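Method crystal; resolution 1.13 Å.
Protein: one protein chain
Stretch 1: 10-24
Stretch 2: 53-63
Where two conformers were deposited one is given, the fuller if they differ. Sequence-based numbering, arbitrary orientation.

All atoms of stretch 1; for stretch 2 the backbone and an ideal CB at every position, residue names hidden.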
# COMPACT_ATOMS: atom_id res chain seq x y z
N ALA A 10 15.96 1.56 -1.89
CA ALA A 10 14.95 1.67 -0.84
C ALA A 10 13.55 1.43 -1.40
O ALA A 10 12.74 0.71 -0.79
CB ALA A 10 15.03 3.03 -0.17
N ARG A 11 13.25 2.03 -2.56
CA ARG A 11 11.93 1.86 -3.15
C ARG A 11 11.69 0.42 -3.56
O ARG A 11 10.60 -0.12 -3.34
CB ARG A 11 11.74 2.81 -4.33
CG ARG A 11 10.29 2.87 -4.81
CD ARG A 11 10.11 3.82 -5.97
NE ARG A 11 10.74 3.32 -7.19
CZ ARG A 11 10.66 3.93 -8.37
NH1 ARG A 11 9.98 5.06 -8.48
NH2 ARG A 11 11.27 3.40 -9.43
N GLN A 12 12.71 -0.24 -4.11
CA GLN A 12 12.59 -1.65 -4.47
C GLN A 12 12.28 -2.49 -3.24
O GLN A 12 11.45 -3.41 -3.30
CB GLN A 12 13.89 -2.14 -5.08
CG GLN A 12 14.08 -1.81 -6.54
CD GLN A 12 15.43 -2.27 -7.05
OE1 GLN A 12 16.39 -2.39 -6.28
NE2 GLN A 12 15.51 -2.53 -8.35
N TYR A 13 12.96 -2.22 -2.13
CA TYR A 13 12.75 -2.99 -0.91
C TYR A 13 11.34 -2.80 -0.38
O TYR A 13 10.67 -3.77 -0.00
CB TYR A 13 13.79 -2.62 0.15
CG TYR A 13 13.84 -3.62 1.27
CD1 TYR A 13 14.64 -4.75 1.18
CD2 TYR A 13 13.03 -3.48 2.39
CE1 TYR A 13 14.67 -5.69 2.19
CE2 TYR A 13 13.05 -4.42 3.40
CZ TYR A 13 13.87 -5.52 3.29
OH TYR A 13 13.89 -6.47 4.28
N ILE A 14 10.86 -1.55 -0.36
CA ILE A 14 9.50 -1.26 0.09
C ILE A 14 8.49 -1.94 -0.82
O ILE A 14 7.48 -2.49 -0.35
CB ILE A 14 9.29 0.27 0.15
CG1 ILE A 14 10.23 0.92 1.16
CG2 ILE A 14 7.85 0.60 0.48
CD1 ILE A 14 10.44 2.39 0.89
N GLN A 15 8.74 -1.92 -2.13
CA GLN A 15 7.80 -2.54 -3.11
C GLN A 15 7.67 -4.04 -2.85
O GLN A 15 6.59 -4.61 -3.09
CB GLN A 15 8.23 -2.24 -4.55
CG GLN A 15 8.01 -0.79 -4.96
CD GLN A 15 8.68 -0.38 -6.25
OE1 GLN A 15 9.63 -1.00 -6.72
NE2 GLN A 15 8.18 0.69 -6.83
N LYS A 16 8.74 -4.67 -2.37
CA LYS A 16 8.70 -6.10 -2.09
C LYS A 16 8.17 -6.42 -0.70
O LYS A 16 7.58 -7.49 -0.51
CB LYS A 16 10.10 -6.71 -2.23
CG LYS A 16 10.45 -7.18 -3.63
CD LYS A 16 11.65 -8.12 -3.63
CE LYS A 16 12.92 -7.40 -3.24
NZ LYS A 16 14.13 -8.25 -3.38
N HIS A 17 8.35 -5.52 0.28
CA HIS A 17 8.15 -5.87 1.68
C HIS A 17 7.08 -5.05 2.38
O HIS A 17 6.98 -5.11 3.61
CB HIS A 17 9.48 -5.83 2.44
CG HIS A 17 10.39 -6.93 2.03
ND1 HIS A 17 11.57 -6.73 1.34
CD2 HIS A 17 10.25 -8.27 2.15
CE1 HIS A 17 12.13 -7.90 1.09
NE2 HIS A 17 11.35 -8.85 1.58
N PHE A 18 6.26 -4.31 1.64
CA PHE A 18 5.24 -3.49 2.29
C PHE A 18 4.27 -4.32 3.13
O PHE A 18 3.62 -3.77 4.02
CB PHE A 18 4.47 -2.71 1.23
CG PHE A 18 3.68 -3.59 0.32
CD1 PHE A 18 2.40 -4.00 0.66
CD2 PHE A 18 4.23 -4.04 -0.86
CE1 PHE A 18 1.68 -4.83 -0.16
CE2 PHE A 18 3.51 -4.86 -1.69
CZ PHE A 18 2.24 -5.25 -1.35
N SER A 19 4.14 -5.62 2.85
CA SER A 19 3.24 -6.47 3.64
C SER A 19 3.73 -6.67 5.07
O SER A 19 2.96 -7.19 5.89
CB SER A 19 3.06 -7.83 2.97
OG SER A 19 4.28 -8.55 2.96
N GLN A 20 4.95 -6.27 5.38
CA GLN A 20 5.56 -6.52 6.68
C GLN A 20 5.25 -5.37 7.63
O GLN A 20 5.65 -4.23 7.39
CB GLN A 20 7.07 -6.71 6.53
CG GLN A 20 7.44 -7.86 5.64
CD GLN A 20 6.78 -9.15 6.09
OE1 GLN A 20 7.01 -9.61 7.21
NE2 GLN A 20 5.94 -9.73 5.23
N SER A 21 4.54 -5.68 8.72
CA SER A 21 4.09 -4.62 9.59
C SER A 21 5.22 -4.01 10.41
O SER A 21 5.00 -2.97 11.04
CB SER A 21 2.98 -5.10 10.53
OG SER A 21 3.42 -6.21 11.28
N ASP A 22 6.41 -4.61 10.41
CA ASP A 22 7.56 -4.05 11.09
C ASP A 22 8.48 -3.27 10.16
O ASP A 22 9.59 -2.91 10.55
CB ASP A 22 8.35 -5.15 11.82
CG ASP A 22 8.95 -6.17 10.86
OD1 ASP A 22 8.52 -6.24 9.69
OD2 ASP A 22 9.88 -6.89 11.28
N LEU A 23 8.05 -2.99 8.93
CA LEU A 23 8.89 -2.26 7.99
C LEU A 23 8.89 -0.77 8.35
O LEU A 23 7.84 -0.12 8.33
CB LEU A 23 8.38 -2.48 6.57
CG LEU A 23 9.23 -1.86 5.46
CD1 LEU A 23 10.62 -2.48 5.44
CD2 LEU A 23 8.55 -2.03 4.12
N THR A 24 10.07 -0.23 8.67
CA THR A 24 10.19 1.17 9.05
C THR A 24 11.37 1.79 8.31
O THR A 24 12.24 1.09 7.79
CB THR A 24 10.47 1.35 10.54
OG1 THR A 24 11.76 0.79 10.83
CG2 THR A 24 9.40 0.64 11.38
N UNK A 53 4.76 8.12 3.83
CA UNK A 53 3.71 8.36 2.85
C UNK A 53 3.88 7.45 1.65
O UNK A 53 2.89 6.94 1.12
CB UNK A 53 3.71 9.82 2.41
N UNK A 54 5.11 7.22 1.21
CA UNK A 54 5.36 6.29 0.11
C UNK A 54 4.91 4.88 0.48
O UNK A 54 4.20 4.21 -0.28
CB UNK A 54 6.84 6.29 -0.26
N UNK A 55 5.31 4.41 1.65
CA UNK A 55 4.93 3.08 2.09
C UNK A 55 3.41 2.96 2.22
O UNK A 55 2.81 1.97 1.79
CB UNK A 55 5.61 2.75 3.42
N UNK A 56 2.78 3.98 2.81
CA UNK A 56 1.33 3.94 2.96
C UNK A 56 0.64 3.92 1.60
O UNK A 56 -0.33 3.18 1.41
CB UNK A 56 0.85 5.14 3.78
N UNK A 57 1.13 4.72 0.65
CA UNK A 57 0.52 4.73 -0.67
C UNK A 57 0.60 3.36 -1.33
O UNK A 57 -0.39 2.88 -1.89
CB UNK A 57 1.19 5.78 -1.56
N UNK A 58 1.76 2.71 -1.26
CA UNK A 58 1.91 1.38 -1.84
C UNK A 58 0.96 0.40 -1.18
O UNK A 58 0.30 -0.41 -1.85
CB UNK A 58 3.35 0.89 -1.70
N UNK A 59 0.87 0.47 0.15
CA UNK A 59 -0.03 -0.42 0.88
C UNK A 59 -1.48 -0.21 0.49
O UNK A 59 -2.23 -1.18 0.30
CB UNK A 59 0.13 -0.22 2.39
N UNK A 60 -1.92 1.05 0.41
CA UNK A 60 -3.33 1.30 0.14
C UNK A 60 -3.69 0.95 -1.30
O UNK A 60 -4.80 0.47 -1.57
CB UNK A 60 -3.67 2.76 0.43
N UNK A 61 -2.76 1.14 -2.23
CA UNK A 61 -3.04 0.73 -3.60
C UNK A 61 -3.11 -0.80 -3.73
O UNK A 61 -3.96 -1.32 -4.46
CB UNK A 61 -1.97 1.29 -4.54
N UNK A 62 -2.26 -1.53 -3.00
CA UNK A 62 -2.40 -2.99 -2.98
C UNK A 62 -3.71 -3.40 -2.34
O UNK A 62 -4.38 -4.33 -2.81
CB UNK A 62 -1.23 -3.63 -2.23
N UNK A 63 -4.10 -2.72 -1.26
CA UNK A 63 -5.37 -3.04 -0.62
C UNK A 63 -6.53 -2.82 -1.57
O UNK A 63 -7.46 -3.63 -1.62
CB UNK A 63 -5.56 -2.20 0.64

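Stretch 2 is helical throughout and crosses helix 10-17 at 35° between their N-to-C directions, with the axes 10.0 Å apart at closest approach. That spacing leaves room for side chains of moderate size between them.

Position 53 finds nothing of stretch 1 near its CB, so almost any helix-compatible residue would serve; it is His-53, which makes no contact here.

At position 54 the CA-to-CB bond points toward stretch 1, and the ideal CB lies 5.4 Å from Ile-14 CD1. That gap calls for a branched or longer apolar chain, such as leucine, isoleucine or methionine. Leu-54 fills it, its CD2 reaching 3.9 Å from Ile-14 CD1.

Position 55 points sideways, with its ideal CB 4.3 Å from Ile-14 CG2. Ile-14, Phe-18 and Leu-23 offer an apolar surface, which leucine or methionine could reach by bending inward. Leu-55 does so: its CD1 lies 3.6 Å from Ile-14 CG2, 3.8 Å from Phe-18 CB and 3.9 Å from Leu-23 CD2, tying the helix of stretch 1 to the loop that follows.

Positions 56 and 57 are out of reach of stretch 1, which sets no demand; they are Thr-56 and Lys-57.

Position 58 points toward stretch 1, its ideal CB 4.8 Å from Phe-18 CB and 5.0 Å from Ile-14 CG2. A medium-sized apolar residue suits this space, whether valine, leucine or isoleucine. Ile-58 uses both branches: CD1 packs 3.7 Å from Ile-14 CG2, while CG2 lies 3.7 Å from Phe-18 CD2.

Position 59 points sideways beside the Phe-18 ring, but farther out the loop presents the carbonyl oxygens of Phe-18 and Gln-20. A long donor is favoured, lysine or arginine, with an apolar stem to pass the ring. Arg-59 hydrogen-bonds to Phe-18 O through NE (2.9 Å) and NH2 (3.2 Å), with that oxygen near the guanidinium plane, where its N-H groups point. NH2 also lies 2.9 Å from Gln-20 O and donates to a water 2.8 Å away, which in turn donates to Leu-23 O at 2.8 Å. The stem packs too, with CG 4.0 Å from Phe-18 CB.

Positions 60 and 61 are again out of reach; they are Met-60 and Glu-61.

Position 62 points toward stretch 1, its ideal CB just 3.8 Å from Phe-18 CE1. Alanine could suffice, or a longer chain with methylenes to lay near the ring. Lys-62 places CG 3.6 Å from Phe-18 CE1 and leads its charged end away.

Position 63 points sideways without contact; it is Ala-63.

Stretch 2, residues 53-63: HLLTKIRMEKA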
# COMPACT_ATOMS: atom_id res chain seq x y z
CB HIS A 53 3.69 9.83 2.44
CG HIS A 53 3.26 10.77 3.53
ND1 HIS A 53 2.43 10.40 4.57
CD2 HIS A 53 3.57 12.07 3.74
CE1 HIS A 53 2.24 11.44 5.37
NE2 HIS A 53 2.92 12.46 4.88
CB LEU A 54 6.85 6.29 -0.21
CG LEU A 54 7.35 5.22 -1.18
CD1 LEU A 54 6.71 5.42 -2.55
CD2 LEU A 54 8.87 5.26 -1.28
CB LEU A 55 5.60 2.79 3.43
CG LEU A 55 5.25 1.48 4.13
CD1 LEU A 55 5.54 0.28 3.23
CD2 LEU A 55 6.01 1.38 5.44
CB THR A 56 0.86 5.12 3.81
OG1 THR A 56 1.50 5.07 5.10
CG2 THR A 56 -0.66 5.11 4.00
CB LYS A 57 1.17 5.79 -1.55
CG LYS A 57 0.54 5.88 -2.92
CD LYS A 57 0.95 7.14 -3.63
CE LYS A 57 2.46 7.20 -3.77
NZ LYS A 57 2.87 8.45 -4.46
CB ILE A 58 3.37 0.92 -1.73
CG1 ILE A 58 4.26 1.73 -2.66
CG2 ILE A 58 3.48 -0.57 -2.02
CD1 ILE A 58 5.74 1.60 -2.37
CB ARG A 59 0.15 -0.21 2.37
CG ARG A 59 1.46 -0.74 2.88
CD ARG A 59 1.71 -0.34 4.31
NE ARG A 59 2.73 -1.19 4.89
CZ ARG A 59 3.31 -1.00 6.07
NH1 ARG A 59 3.01 0.07 6.80
NH2 ARG A 59 4.20 -1.87 6.50
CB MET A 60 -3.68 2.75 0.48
CG MET A 60 -3.51 3.10 1.96
SD MET A 60 -4.51 2.07 3.08
CE MET A 60 -3.27 1.00 3.80
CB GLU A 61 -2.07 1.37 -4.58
CG GLU A 61 -2.15 2.91 -4.52
CD GLU A 61 -3.19 3.50 -5.47
OE1 GLU A 61 -4.34 3.00 -5.49
OE2 GLU A 61 -2.86 4.48 -6.18
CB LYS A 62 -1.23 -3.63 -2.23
CG LYS A 62 -1.32 -5.15 -2.18
CD LYS A 62 -1.21 -5.73 -3.58
CE LYS A 62 -1.15 -7.22 -3.55
NZ LYS A 62 -0.86 -7.79 -4.90
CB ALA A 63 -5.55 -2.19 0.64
O HOH W 1 5.19 -0.77 8.87
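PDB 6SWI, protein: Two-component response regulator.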